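Local coordinates for cell death-related nuclease 4 (Caenorhabditis elegans, PDB 5DK5), which degrades DNA and RNA as a metal-dependent 3'-5' exonuclease of the DEDDh family and takes part in apoptotic DNA degradation, at residues Leu22-Glu27 against Ile42-Val47; Asn34-Cys39 against Ile299-Ile304; Lys67-Arg72 against Ala92-Val97; Leu218-Ser223 against Gly268-Cys273. All coordinates share one frame; numbering follows the deposited sequence.

Interaction 1. Residues Leu22-Glu27 against Ile42-Val47; sequences LILDFE and IQFAIV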
loop_
_atom_site.group_PDB
_atom_site.type_symbol
_atom_site.label_atom_id
_atom_site.label_comp_id
_atom_site.label_asym_id
_atom_site.label_seq_id
_atom_site.Cartn_x
_atom_site.Cartn_y
_atom_site.Cartn_z
ATOM N N LEU B 22 15.221 28.139 2.681
ATOM C CA LEU B 22 14.294 27.204 3.304
ATOM C C LEU B 22 14.732 25.773 3.037
ATOM O O LEU B 22 14.638 25.288 1.914
ATOM C CB LEU B 22 12.875 27.423 2.777
ATOM C CG LEU B 22 12.297 28.829 2.949
ATOM C CD1 LEU B 22 10.900 28.901 2.352
ATOM C CD2 LEU B 22 12.274 29.242 4.416
ATOM N N ILE B 23 15.214 25.097 4.073
ATOM C CA ILE B 23 15.628 23.710 3.934
ATOM C C ILE B 23 14.381 22.829 3.881
ATOM O O ILE B 23 13.686 22.668 4.881
ATOM C CB ILE B 23 16.546 23.267 5.088
ATOM C CG1 ILE B 23 17.858 24.054 5.065
ATOM C CG2 ILE B 23 16.850 21.775 4.998
ATOM C CD1 ILE B 23 17.801 25.389 5.781
ATOM N N LEU B 24 14.112 22.265 2.708
ATOM C CA LEU B 24 12.879 21.522 2.460
ATOM C C LEU B 24 13.111 20.014 2.461
ATOM O O LEU B 24 14.160 19.539 2.028
ATOM C CB LEU B 24 12.273 21.963 1.124
ATOM C CG LEU B 24 11.042 21.211 0.619
ATOM C CD1 LEU B 24 10.129 22.166 -0.130
ATOM C CD2 LEU B 24 11.436 20.052 -0.286
ATOM N N ASP B 25 12.118 19.266 2.939
ATOM C CA ASP B 25 12.202 17.810 2.976
ATOM C C ASP B 25 10.831 17.147 2.869
ATOM O O ASP B 25 9.920 17.454 3.638
ATOM C CB ASP B 25 12.883 17.344 4.260
ATOM C CG ASP B 25 13.039 15.838 4.319
ATOM O OD1 ASP B 25 12.075 15.147 4.710
ATOM O OD2 ASP B 25 14.128 15.345 3.970
ATOM N N PHE B 26 10.706 16.231 1.913
ATOM C CA PHE B 26 9.507 15.418 1.762
ATOM C C PHE B 26 9.791 13.973 2.147
ATOM O O PHE B 26 10.856 13.436 1.846
ATOM C CB PHE B 26 8.981 15.461 0.323
ATOM C CG PHE B 26 8.360 16.771 -0.070
ATOM C CD1 PHE B 26 7.309 17.307 0.656
ATOM C CD2 PHE B 26 8.807 17.452 -1.191
ATOM C CE1 PHE B 26 6.729 18.504 0.282
ATOM C CE2 PHE B 26 8.233 18.649 -1.569
ATOM C CZ PHE B 26 7.191 19.176 -0.831
ATOM N N GLU B 27 8.835 13.359 2.832
ATOM C CA GLU B 27 8.816 11.913 3.016
ATOM C C GLU B 27 7.567 11.384 2.335
ATOM O O GLU B 27 6.528 12.045 2.344
ATOM C CB GLU B 27 8.840 11.542 4.498
ATOM C CG GLU B 27 10.057 12.075 5.239
ATOM C CD GLU B 27 11.370 11.539 4.694
ATOM O OE1 GLU B 27 11.398 10.375 4.240
ATOM O OE2 GLU B 27 12.372 12.287 4.716
ATOM N N ILE B 42 3.753 12.203 2.574
ATOM C CA ILE B 42 3.101 11.927 3.853
ATOM C C ILE B 42 3.664 12.797 4.978
ATOM O O ILE B 42 3.103 12.841 6.073
ATOM C CB ILE B 42 3.227 10.440 4.246
ATOM C CG1 ILE B 42 4.691 9.996 4.222
ATOM C CG2 ILE B 42 2.394 9.580 3.299
ATOM C CD1 ILE B 42 4.899 8.567 4.687
ATOM N N GLN B 43 4.770 13.486 4.710
ATOM C CA GLN B 43 5.266 14.504 5.629
ATOM C C GLN B 43 5.926 15.652 4.869
ATOM O O GLN B 43 6.655 15.439 3.900
ATOM C CB GLN B 43 6.244 13.906 6.639
ATOM C CG GLN B 43 6.627 14.882 7.744
ATOM C CD GLN B 43 7.370 14.222 8.889
ATOM O OE1 GLN B 43 7.774 13.062 8.801
ATOM N NE2 GLN B 43 7.555 14.965 9.974
ATOM N N PHE B 44 5.652 16.867 5.334
ATOM C CA PHE B 44 6.072 18.099 4.678
ATOM C C PHE B 44 6.816 18.960 5.699
ATOM O O PHE B 44 6.189 19.569 6.566
ATOM C CB PHE B 44 4.841 18.826 4.119
ATOM C CG PHE B 44 5.145 19.881 3.088
ATOM C CD1 PHE B 44 6.387 20.490 3.016
ATOM C CD2 PHE B 44 4.165 20.271 2.189
ATOM C CE1 PHE B 44 6.644 21.461 2.065
ATOM C CE2 PHE B 44 4.417 21.240 1.237
ATOM C CZ PHE B 44 5.655 21.836 1.175
ATOM N N ALA B 45 8.143 19.009 5.593
ATOM C CA ALA B 45 8.976 19.658 6.607
ATOM C C ALA B 45 9.882 20.738 6.021
ATOM O O ALA B 45 10.577 20.513 5.030
ATOM C CB ALA B 45 9.813 18.619 7.337
ATOM N N ILE B 46 9.867 21.908 6.653
ATOM C CA ILE B 46 10.721 23.024 6.258
ATOM C C ILE B 46 11.302 23.711 7.492
ATOM O O ILE B 46 10.625 23.849 8.512
ATOM C CB ILE B 46 9.955 24.070 5.413
ATOM C CG1 ILE B 46 9.372 23.425 4.151
ATOM C CG2 ILE B 46 10.877 25.233 5.028
ATOM C CD1 ILE B 46 8.468 24.344 3.345
ATOM N N VAL B 47 12.563 24.123 7.393
ATOM C CA VAL B 47 13.187 24.975 8.399
ATOM C C VAL B 47 13.914 26.114 7.691
ATOM O O VAL B 47 14.547 25.912 6.654
ATOM C CB VAL B 47 14.171 24.195 9.301
ATOM C CG1 VAL B 47 15.331 23.636 8.491
ATOM C CG2 VAL B 47 14.683 25.085 10.427
#
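Phe26 sets the edge of its ring on the face of Phe44: CE1 of Phe26 stands 3.3 Å above the plane of the Phe44 ring, over its centre, with the two ring planes 59° apart. The phenyl groups lie side by side and point the same way from a non-hydrogen-bonded pair, which suits flat residues that can fill the layer between sheet and helix. On the same face CD1 of Leu24 comes to 4.2 Å from CE1 of Phe44, and CG2 of Ile46 to 3.7 Å from CB of Leu22; helix 95-109 covers Phe44 and Ile46. An alanine in place of Phe44 would probably open a gap beneath the edge of Phe26 and set that ring free to turn. The segments are neighbouring antiparallel strands of the central RNase H-like sheet. Ile23, Asp25 and Glu27 form hydrogen-bonded pairs with Val47, Ala45 and Gln43, as in the bond from Asp25 N to Ala45 O at 2.9 Å. Their side chains share the other face: the acids Asp25 and Glu27 are magnesium-binding residues, close to Asp194, whereas Ile23 lays CB against CG1 of Val47 at 3.6 Å. Opposite Glu27, Ile42 and Gln43 form a classic beta bulge: Glu27 O accepts from Ile42 N at 2.8 Å, almost straight at 178°, and from Gln43 N at 3.3 Å.

Interaction 2. Residues Asn34-Cys39 against Ile299-Ile304; sequences NQDYPC and IHFAKI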
loop_
_atom_site.group_PDB
_atom_site.type_symbol
_atom_site.label_atom_id
_atom_site.label_comp_id
_atom_site.label_asym_id
_atom_site.label_seq_id
_atom_site.Cartn_x
_atom_site.Cartn_y
_atom_site.Cartn_z
ATOM N N ASN B 34 10.080 -2.280 -4.483
ATOM C CA ASN B 34 9.410 -1.923 -5.733
ATOM C C ASN B 34 9.512 -0.435 -6.060
ATOM O O ASN B 34 9.020 0.410 -5.312
ATOM C CB ASN B 34 7.941 -2.326 -5.671
ATOM C CG ASN B 34 7.200 -2.008 -6.950
ATOM O OD1 ASN B 34 7.793 -1.956 -8.028
ATOM N ND2 ASN B 34 5.895 -1.791 -6.840
ATOM N N GLN B 35 10.140 -0.130 -7.193
ATOM C CA GLN B 35 10.301 1.250 -7.641
ATOM C C GLN B 35 9.117 1.715 -8.484
ATOM O O GLN B 35 8.927 2.915 -8.685
ATOM C CB GLN B 35 11.598 1.403 -8.439
ATOM C CG GLN B 35 12.857 1.250 -7.601
ATOM C CD GLN B 35 12.956 2.293 -6.503
ATOM O OE1 GLN B 35 12.730 3.480 -6.735
ATOM N NE2 GLN B 35 13.284 1.851 -5.294
ATOM N N ASP B 36 8.325 0.770 -8.982
ATOM C CA ASP B 36 7.126 1.119 -9.736
ATOM C C ASP B 36 6.017 1.437 -8.742
ATOM O O ASP B 36 5.012 0.728 -8.659
ATOM C CB ASP B 36 6.714 -0.014 -10.679
ATOM C CG ASP B 36 5.747 0.445 -11.754
ATOM O OD1 ASP B 36 5.278 1.601 -11.681
ATOM O OD2 ASP B 36 5.456 -0.349 -12.671
ATOM N N TYR B 37 6.216 2.512 -7.987
ATOM C CA TYR B 37 5.353 2.854 -6.869
ATOM C C TYR B 37 4.918 4.317 -6.960
ATOM O O TYR B 37 5.755 5.193 -7.168
ATOM C CB TYR B 37 6.089 2.601 -5.554
ATOM C CG TYR B 37 5.197 2.547 -4.336
ATOM C CD1 TYR B 37 4.895 3.698 -3.619
ATOM C CD2 TYR B 37 4.667 1.342 -3.896
ATOM C CE1 TYR B 37 4.081 3.649 -2.501
ATOM C CE2 TYR B 37 3.855 1.284 -2.783
ATOM C CZ TYR B 37 3.566 2.438 -2.088
ATOM O OH TYR B 37 2.755 2.378 -0.978
ATOM N N PRO B 38 3.610 4.590 -6.800
ATOM C CA PRO B 38 3.104 5.963 -6.892
ATOM C C PRO B 38 3.307 6.740 -5.594
ATOM O O PRO B 38 2.354 6.969 -4.849
ATOM C CB PRO B 38 1.620 5.756 -7.196
ATOM C CG PRO B 38 1.283 4.509 -6.464
ATOM C CD PRO B 38 2.517 3.633 -6.549
ATOM N N CYS B 39 4.549 7.145 -5.343
ATOM C CA CYS B 39 4.917 7.823 -4.104
ATOM C C CYS B 39 4.057 9.054 -3.834
ATOM O O CYS B 39 3.989 9.969 -4.656
ATOM C CB CYS B 39 6.393 8.227 -4.146
ATOM S SG CYS B 39 7.538 6.843 -4.327
ATOM N N ILE B 299 3.778 0.607 -16.971
ATOM C CA ILE B 299 4.369 1.407 -15.903
ATOM C C ILE B 299 3.262 1.847 -14.951
ATOM O O ILE B 299 2.506 2.771 -15.254
ATOM C CB ILE B 299 5.102 2.649 -16.448
ATOM C CG1 ILE B 299 6.035 2.272 -17.605
ATOM C CG2 ILE B 299 5.876 3.340 -15.336
ATOM C CD1 ILE B 299 7.171 1.346 -17.218
ATOM N N HIS B 300 3.170 1.188 -13.802
ATOM C CA HIS B 300 2.060 1.408 -12.879
ATOM C C HIS B 300 1.957 2.860 -12.411
ATOM O O HIS B 300 0.876 3.449 -12.446
ATOM C CB HIS B 300 2.187 0.484 -11.664
ATOM C CG HIS B 300 1.251 0.821 -10.547
ATOM N ND1 HIS B 300 -0.121 0.745 -10.673
ATOM C CD2 HIS B 300 1.487 1.240 -9.280
ATOM C CE1 HIS B 300 -0.686 1.099 -9.533
ATOM N NE2 HIS B 300 0.266 1.404 -8.672
ATOM N N PHE B 301 3.075 3.437 -11.980
ATOM C CA PHE B 301 3.050 4.777 -11.398
ATOM C C PHE B 301 2.706 5.829 -12.447
ATOM O O PHE B 301 2.160 6.882 -12.123
ATOM C CB PHE B 301 4.391 5.106 -10.728
ATOM C CG PHE B 301 5.462 5.578 -11.679
ATOM C CD1 PHE B 301 5.543 6.912 -12.051
ATOM C CD2 PHE B 301 6.404 4.694 -12.177
ATOM C CE1 PHE B 301 6.528 7.348 -12.917
ATOM C CE2 PHE B 301 7.393 5.126 -13.040
ATOM C CZ PHE B 301 7.455 6.455 -13.410
ATOM N N ALA B 302 3.033 5.547 -13.703
ATOM C CA ALA B 302 2.675 6.441 -14.795
ATOM C C ALA B 302 1.188 6.309 -15.101
ATOM O O ALA B 302 0.489 7.303 -15.306
ATOM C CB ALA B 302 3.504 6.136 -16.029
ATOM N N LYS B 303 0.710 5.068 -15.110
ATOM C CA LYS B 303 -0.675 4.771 -15.447
ATOM C C LYS B 303 -1.647 5.371 -14.437
ATOM O O LYS B 303 -2.657 5.964 -14.810
ATOM C CB LYS B 303 -0.886 3.258 -15.525
ATOM C CG LYS B 303 -2.094 2.832 -16.343
ATOM C CD LYS B 303 -1.843 3.029 -17.828
ATOM C CE LYS B 303 -2.938 2.402 -18.670
ATOM N NZ LYS B 303 -2.650 2.524 -20.126
ATOM N N ILE B 304 -1.338 5.214 -13.155
ATOM C CA ILE B 304 -2.248 5.641 -12.099
ATOM C C ILE B 304 -2.241 7.160 -11.916
ATOM O O ILE B 304 -3.219 7.735 -11.436
ATOM C CB ILE B 304 -1.905 4.954 -10.752
ATOM C CG1 ILE B 304 -3.108 5.009 -9.807
ATOM C CG2 ILE B 304 -0.662 5.574 -10.113
ATOM C CD1 ILE B 304 -2.960 4.138 -8.575
#
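The first turn of the C-terminal helix 300-305 meets the loop between strands 20-28 and 41-50 here, and Asp36 of that loop reaches the backbone N-H groups at the helix start. The Asp36 carboxylate takes two of them: OD2 receives His300 N at 3.0 Å on its syn lone pair, while OD1 receives Phe301 N at 2.9 Å, nearly along the C-O axis. The first torsion sets CG anti to the backbone N (chi1 -163°), and the end of the side chain comes nearer the helix; OD1 also lies at the edge of the Phe301 ring, 3.3 Å from CD2. An aspartate suits this place because it is short and has two acceptors. Asp36 OD2 also forms a salt bridge with Arg236 NE. Two residues farther along the loop, Pro38 packs CB against CG2 of Ile304 at 3.7 Å and CD against CD2 of His300; the His300 ring is itself hydrogen-bonded to Thr73 and Asp90 of the second subunit. Asn34 OD1 accepts from Asp36 N, making an Asx turn. An alanine in place of Asp36 would probably leave both helix N-H groups without these acceptors and Arg236 without its salt-bridge mate. The carboxylate, buried between the helix N-terminus and Arg236, is therefore likely to be stabilised in its charged form.

Interaction 3. Residues Lys67-Arg72 against Ala92-Val97; sequences KPVLNR and ADTFDV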
loop_
_atom_site.group_PDB
_atom_site.type_symbol
_atom_site.label_atom_id
_atom_site.label_comp_id
_atom_site.label_asym_id
_atom_site.label_seq_id
_atom_site.Cartn_x
_atom_site.Cartn_y
_atom_site.Cartn_z
ATOM N N LYS B 67 -2.111 13.043 4.440
ATOM C CA LYS B 67 -2.843 11.805 4.213
ATOM C C LYS B 67 -2.787 11.408 2.733
ATOM O O LYS B 67 -3.286 12.146 1.882
ATOM C CB LYS B 67 -4.300 11.947 4.659
ATOM C CG LYS B 67 -5.112 10.657 4.502
ATOM C CD LYS B 67 -6.598 10.888 4.690
ATOM C CE LYS B 67 -6.952 11.102 6.146
ATOM N NZ LYS B 67 -8.405 11.377 6.322
ATOM N N PRO B 68 -2.183 10.246 2.418
ATOM C CA PRO B 68 -2.188 9.752 1.036
ATOM C C PRO B 68 -3.544 9.158 0.658
ATOM O O PRO B 68 -4.307 8.808 1.556
ATOM C CB PRO B 68 -1.099 8.681 1.045
ATOM C CG PRO B 68 -1.113 8.162 2.434
ATOM C CD PRO B 68 -1.481 9.317 3.325
ATOM N N VAL B 69 -3.835 9.043 -0.638
ATOM C CA VAL B 69 -5.145 8.571 -1.095
ATOM C C VAL B 69 -5.062 7.354 -2.018
ATOM O O VAL B 69 -6.053 6.648 -2.201
ATOM C CB VAL B 69 -5.914 9.689 -1.833
ATOM C CG1 VAL B 69 -6.178 10.860 -0.894
ATOM C CG2 VAL B 69 -5.147 10.153 -3.066
ATOM N N LEU B 70 -3.893 7.115 -2.607
ATOM C CA LEU B 70 -3.701 5.953 -3.475
ATOM C C LEU B 70 -3.346 4.716 -2.654
ATOM O O LEU B 70 -3.877 3.630 -2.886
ATOM C CB LEU B 70 -2.606 6.217 -4.512
ATOM C CG LEU B 70 -2.825 7.397 -5.461
ATOM C CD1 LEU B 70 -1.637 7.534 -6.396
ATOM C CD2 LEU B 70 -4.111 7.225 -6.252
ATOM N N ASN B 71 -2.434 4.895 -1.704
ATOM C CA ASN B 71 -2.059 3.846 -0.762
ATOM C C ASN B 71 -2.155 4.394 0.652
ATOM O O ASN B 71 -1.261 5.097 1.123
ATOM C CB ASN B 71 -0.653 3.328 -1.050
ATOM C CG ASN B 71 -0.567 2.595 -2.375
ATOM O OD1 ASN B 71 -1.019 1.456 -2.498
ATOM N ND2 ASN B 71 0.014 3.247 -3.376
ATOM N N ARG B 72 -3.257 4.068 1.316
ATOM C CA ARG B 72 -3.626 4.716 2.567
ATOM C C ARG B 72 -3.051 4.017 3.792
ATOM O O ARG B 72 -3.055 4.579 4.887
ATOM C CB ARG B 72 -5.147 4.793 2.667
ATOM C CG ARG B 72 -5.767 5.537 1.496
ATOM C CD ARG B 72 -7.278 5.550 1.535
ATOM N NE ARG B 72 -7.813 5.790 0.201
ATOM C CZ ARG B 72 -9.101 5.946 -0.082
ATOM N NH1 ARG B 72 -10.014 5.896 0.880
ATOM N NH2 ARG B 72 -9.476 6.155 -1.333
ATOM N N ALA B 92 -4.455 13.200 9.287
ATOM C CA ALA B 92 -3.848 14.310 8.554
ATOM C C ALA B 92 -4.753 14.797 7.429
ATOM O O ALA B 92 -5.730 14.136 7.077
ATOM C CB ALA B 92 -2.498 13.890 7.995
ATOM N N ASP B 93 -4.428 15.961 6.874
ATOM C CA ASP B 93 -5.126 16.464 5.697
ATOM C C ASP B 93 -4.457 15.930 4.433
ATOM O O ASP B 93 -3.296 15.520 4.465
ATOM C CB ASP B 93 -5.141 17.995 5.680
ATOM C CG ASP B 93 -5.977 18.588 6.800
ATOM O OD1 ASP B 93 -7.216 18.437 6.758
ATOM O OD2 ASP B 93 -5.401 19.219 7.712
ATOM N N THR B 94 -5.192 15.925 3.326
ATOM C CA THR B 94 -4.624 15.548 2.037
ATOM C C THR B 94 -3.675 16.639 1.554
ATOM O O THR B 94 -3.696 17.756 2.071
ATOM C CB THR B 94 -5.713 15.308 0.982
ATOM O OG1 THR B 94 -6.565 16.457 0.904
ATOM C CG2 THR B 94 -6.541 14.089 1.347
ATOM N N PHE B 95 -2.855 16.313 0.559
ATOM C CA PHE B 95 -1.774 17.197 0.128
ATOM C C PHE B 95 -2.251 18.572 -0.333
ATOM O O PHE B 95 -1.569 19.574 -0.108
ATOM C CB PHE B 95 -0.975 16.543 -1.001
ATOM C CG PHE B 95 0.163 17.391 -1.497
ATOM C CD1 PHE B 95 1.365 17.428 -0.809
ATOM C CD2 PHE B 95 0.031 18.154 -2.645
ATOM C CE1 PHE B 95 2.411 18.205 -1.261
ATOM C CE2 PHE B 95 1.073 18.933 -3.100
ATOM C CZ PHE B 95 2.265 18.960 -2.406
ATOM N N ASP B 96 -3.409 18.622 -0.981
ATOM C CA ASP B 96 -3.923 19.883 -1.505
ATOM C C ASP B 96 -4.178 20.883 -0.379
ATOM O O ASP B 96 -3.926 22.079 -0.533
ATOM C CB ASP B 96 -5.204 19.653 -2.310
ATOM C CG ASP B 96 -6.255 18.883 -1.536
ATOM O OD1 ASP B 96 -5.894 17.922 -0.824
ATOM O OD2 ASP B 96 -7.447 19.242 -1.646
ATOM N N VAL B 97 -4.663 20.390 0.754
ATOM C CA VAL B 97 -4.917 21.243 1.909
ATOM C C VAL B 97 -3.604 21.698 2.541
ATOM O O VAL B 97 -3.423 22.878 2.836
ATOM C CB VAL B 97 -5.761 20.515 2.967
ATOM C CG1 VAL B 97 -5.979 21.399 4.197
ATOM C CG2 VAL B 97 -7.094 20.091 2.374
HETATM O O HOH W 1 -2.591 13.470 -0.396
HETATM O O HOH W 2 -8.054 12.990 8.264
#
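Lys67 meets Asp93 through the one direct hydrogen bond between the segments, from Lys67 N to Asp93 O at 2.7 Å. It is nearly straight, 173° at the hydrogen, although the donor stands above the carbonyl plane. Two waters supply further polar links. One donates to Lys67 O at 2.7 Å and accepts from Phe95 N, so the first N-H of helix 95-109 is tied back to the loop. The other accepts from Lys67 NZ and donates to Ala92 O at 2.9 Å. The lysine chain bends at its third torsion (chi3 -74°), which places CE 3.4 Å from Ala92 O. A long, flexible residue with a charged end suits this partly exposed place, since its methylenes can lie against the backbone while its ammonium reaches water. The contact joins the loop after strand 55-65 to the start of helix 95-109 in the exonuclease domain, with Thr94 at the N-cap position and Phe95 packing on helix 124-136. Apolar contact is slight: CG1 of Val69 touches CG2 of Thr94 at 3.9 Å, the two branched side chains crossing at about a right angle. Farther along the loop, Asn71 is hydrogen-bonded to Thr73 of the second subunit, and the carboxylate of Glu40, in the same chain, accepts from Val69 N, Leu70 N and Asn71 N.

Interaction 4. Residues Leu218-Ser223 against Gly268-Cys273; sequences LTCCAS and GVCRYC. With ZN (zinc ion), chain I.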
loop_
_atom_site.group_PDB
_atom_site.type_symbol
_atom_site.label_atom_id
_atom_site.label_comp_id
_atom_site.label_asym_id
_atom_site.label_seq_id
_atom_site.Cartn_x
_atom_site.Cartn_y
_atom_site.Cartn_z
ATOM N N LEU B 218 14.384 23.341 -13.214
ATOM C CA LEU B 218 13.471 22.420 -13.880
ATOM C C LEU B 218 12.936 23.042 -15.165
ATOM O O LEU B 218 12.243 24.061 -15.133
ATOM C CB LEU B 218 12.317 22.038 -12.951
ATOM C CG LEU B 218 12.682 21.259 -11.684
ATOM C CD1 LEU B 218 11.415 20.797 -10.976
ATOM C CD2 LEU B 218 13.587 20.069 -11.990
ATOM N N THR B 219 13.272 22.419 -16.292
ATOM C CA THR B 219 12.869 22.903 -17.609
ATOM C C THR B 219 11.964 21.889 -18.300
ATOM O O THR B 219 11.881 20.734 -17.885
ATOM C CB THR B 219 14.089 23.182 -18.503
ATOM O OG1 THR B 219 14.838 21.974 -18.688
ATOM C CG2 THR B 219 14.984 24.242 -17.875
ATOM N N CYS B 220 11.304 22.326 -19.369
ATOM C CA CYS B 220 10.273 21.525 -20.024
ATOM C C CYS B 220 10.814 20.557 -21.074
ATOM O O CYS B 220 10.099 19.656 -21.511
ATOM C CB CYS B 220 9.246 22.445 -20.686
ATOM S SG CYS B 220 9.944 23.549 -21.943
ATOM N N CYS B 221 12.063 20.745 -21.486
ATOM C CA CYS B 221 12.614 19.971 -22.593
ATOM C C CYS B 221 14.118 19.755 -22.475
ATOM O O CYS B 221 14.832 20.558 -21.873
ATOM C CB CYS B 221 12.296 20.664 -23.921
ATOM S SG CYS B 221 12.895 19.794 -25.386
ATOM N N ALA B 222 14.586 18.655 -23.060
ATOM C CA ALA B 222 16.008 18.334 -23.099
ATOM C C ALA B 222 16.312 17.470 -24.319
ATOM O O ALA B 222 15.502 16.632 -24.711
ATOM C CB ALA B 222 16.430 17.624 -21.826
ATOM N N SER B 223 17.480 17.676 -24.916
ATOM C CA SER B 223 17.850 16.963 -26.134
ATOM C C SER B 223 18.126 15.481 -25.879
ATOM O O SER B 223 17.958 14.653 -26.772
ATOM C CB SER B 223 19.079 17.610 -26.776
ATOM O OG SER B 223 19.413 16.959 -27.990
ATOM N N GLY B 268 10.331 33.883 -12.514
ATOM C CA GLY B 268 10.014 32.469 -12.663
ATOM C C GLY B 268 9.788 32.157 -14.133
ATOM O O GLY B 268 8.661 31.934 -14.573
ATOM N N VAL B 269 10.876 32.171 -14.895
ATOM C CA VAL B 269 10.839 31.908 -16.329
ATOM C C VAL B 269 11.597 30.628 -16.646
ATOM O O VAL B 269 12.734 30.447 -16.211
ATOM C CB VAL B 269 11.452 33.074 -17.129
ATOM C CG1 VAL B 269 11.428 32.773 -18.621
ATOM C CG2 VAL B 269 10.709 34.369 -16.831
ATOM N N CYS B 270 10.962 29.739 -17.402
ATOM C CA CYS B 270 11.605 28.497 -17.807
ATOM C C CYS B 270 12.848 28.810 -18.624
ATOM O O CYS B 270 12.798 29.595 -19.570
ATOM C CB CYS B 270 10.648 27.619 -18.613
ATOM S SG CYS B 270 11.459 26.191 -19.362
ATOM N N ARG B 271 13.964 28.199 -18.248
ATOM C CA ARG B 271 15.239 28.478 -18.894
ATOM C C ARG B 271 15.238 28.039 -20.357
ATOM O O ARG B 271 15.924 28.635 -21.186
ATOM C CB ARG B 271 16.376 27.784 -18.139
ATOM C CG ARG B 271 17.663 28.585 -18.069
ATOM C CD ARG B 271 17.468 29.882 -17.315
ATOM N NE ARG B 271 17.806 31.043 -18.137
ATOM C CZ ARG B 271 17.138 32.195 -18.150
ATOM N NH1 ARG B 271 16.061 32.372 -17.392
ATOM N NH2 ARG B 271 17.549 33.180 -18.937
ATOM N N TYR B 272 14.464 27.004 -20.673
ATOM C CA TYR B 272 14.454 26.457 -22.024
ATOM C C TYR B 272 13.558 27.261 -22.969
ATOM O O TYR B 272 14.046 27.899 -23.901
ATOM C CB TYR B 272 14.004 24.994 -22.005
ATOM C CG TYR B 272 14.237 24.289 -23.319
ATOM C CD1 TYR B 272 13.300 24.354 -24.340
ATOM C CD2 TYR B 272 15.401 23.569 -23.543
ATOM C CE1 TYR B 272 13.512 23.717 -25.545
ATOM C CE2 TYR B 272 15.623 22.928 -24.744
ATOM C CZ TYR B 272 14.676 23.005 -25.742
ATOM O OH TYR B 272 14.894 22.365 -26.940
ATOM N N CYS B 273 12.251 27.228 -22.723
ATOM C CA CYS B 273 11.282 27.838 -23.632
ATOM C C CYS B 273 11.126 29.339 -23.399
ATOM O O CYS B 273 10.457 30.024 -24.172
ATOM C CB CYS B 273 9.922 27.152 -23.491
ATOM S SG CYS B 273 9.113 27.412 -21.902
HETATM ZN ZN ZN I . 9.678 25.473 -20.603
HETATM O O HOH W 3 13.673 26.683 -15.622
#
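Tyr272 turns one face of its ring to Cys221, whose CB sits over the centre in a CH-pi contact, 3.7 Å from the centroid. Cys221 SG, anti to its own backbone N (chi1 -179°), approaches the ring obliquely and comes within 3.6 Å of Tyr272 OH; Cys220 SG also lies oblique to the ring, at longer range. A broad, polarisable ring suits this place beside a four-cysteine zinc site, in which Cys270 and Cys273 form a CxxC motif, Cys220 follows directly after strand 216-219, and Cys280 completes the set. The metal thus cross-links the chain just beyond the strand to a loop without regular structure. Cys270 SG lies 2.3 Å from the zinc, and Cys220 SG and Cys273 SG 2.4 Å each; cysteine suits the role because thiolates bind this ion strongly. Beside the site, Thr219 packs CB against Tyr272 CB at 3.9 Å and CG2 against Arg271 CB, while its hydroxyl is hydrogen-bonded to Thr255. A water donates to Leu218 O and accepts from Arg271 N, adding a polar link between the segments. Weak N-H to sulfur bonds within the loop would help balance the thiolate charge: Cys270 SG accepts from Tyr272 N at 3.4 Å and from Cys273 N at 3.6 Å.

How the interactions relate
Interaction 1 is wholly buried and joins two sheet strands by a regular backbone ladder, with aromatic packing on one face and magnesium-binding acids on the other. Interaction 3 lies at the surface and relies on a single direct hydrogen bond and waters. It touches interaction 1 where Pro68 meets Ile42, and interaction 2 where Leu70 and Asn71 pack on Pro38, Tyr37 and Ile304. Interactions 2 and 3 also both reach the second subunit, but interaction 2 buries a carboxylate at a helix start. Interaction 4 stands apart from the others; partly buried, it reaches the same sheet as interaction 1 through strand 216-219, yet uses zinc where interaction 1 uses backbone bonds.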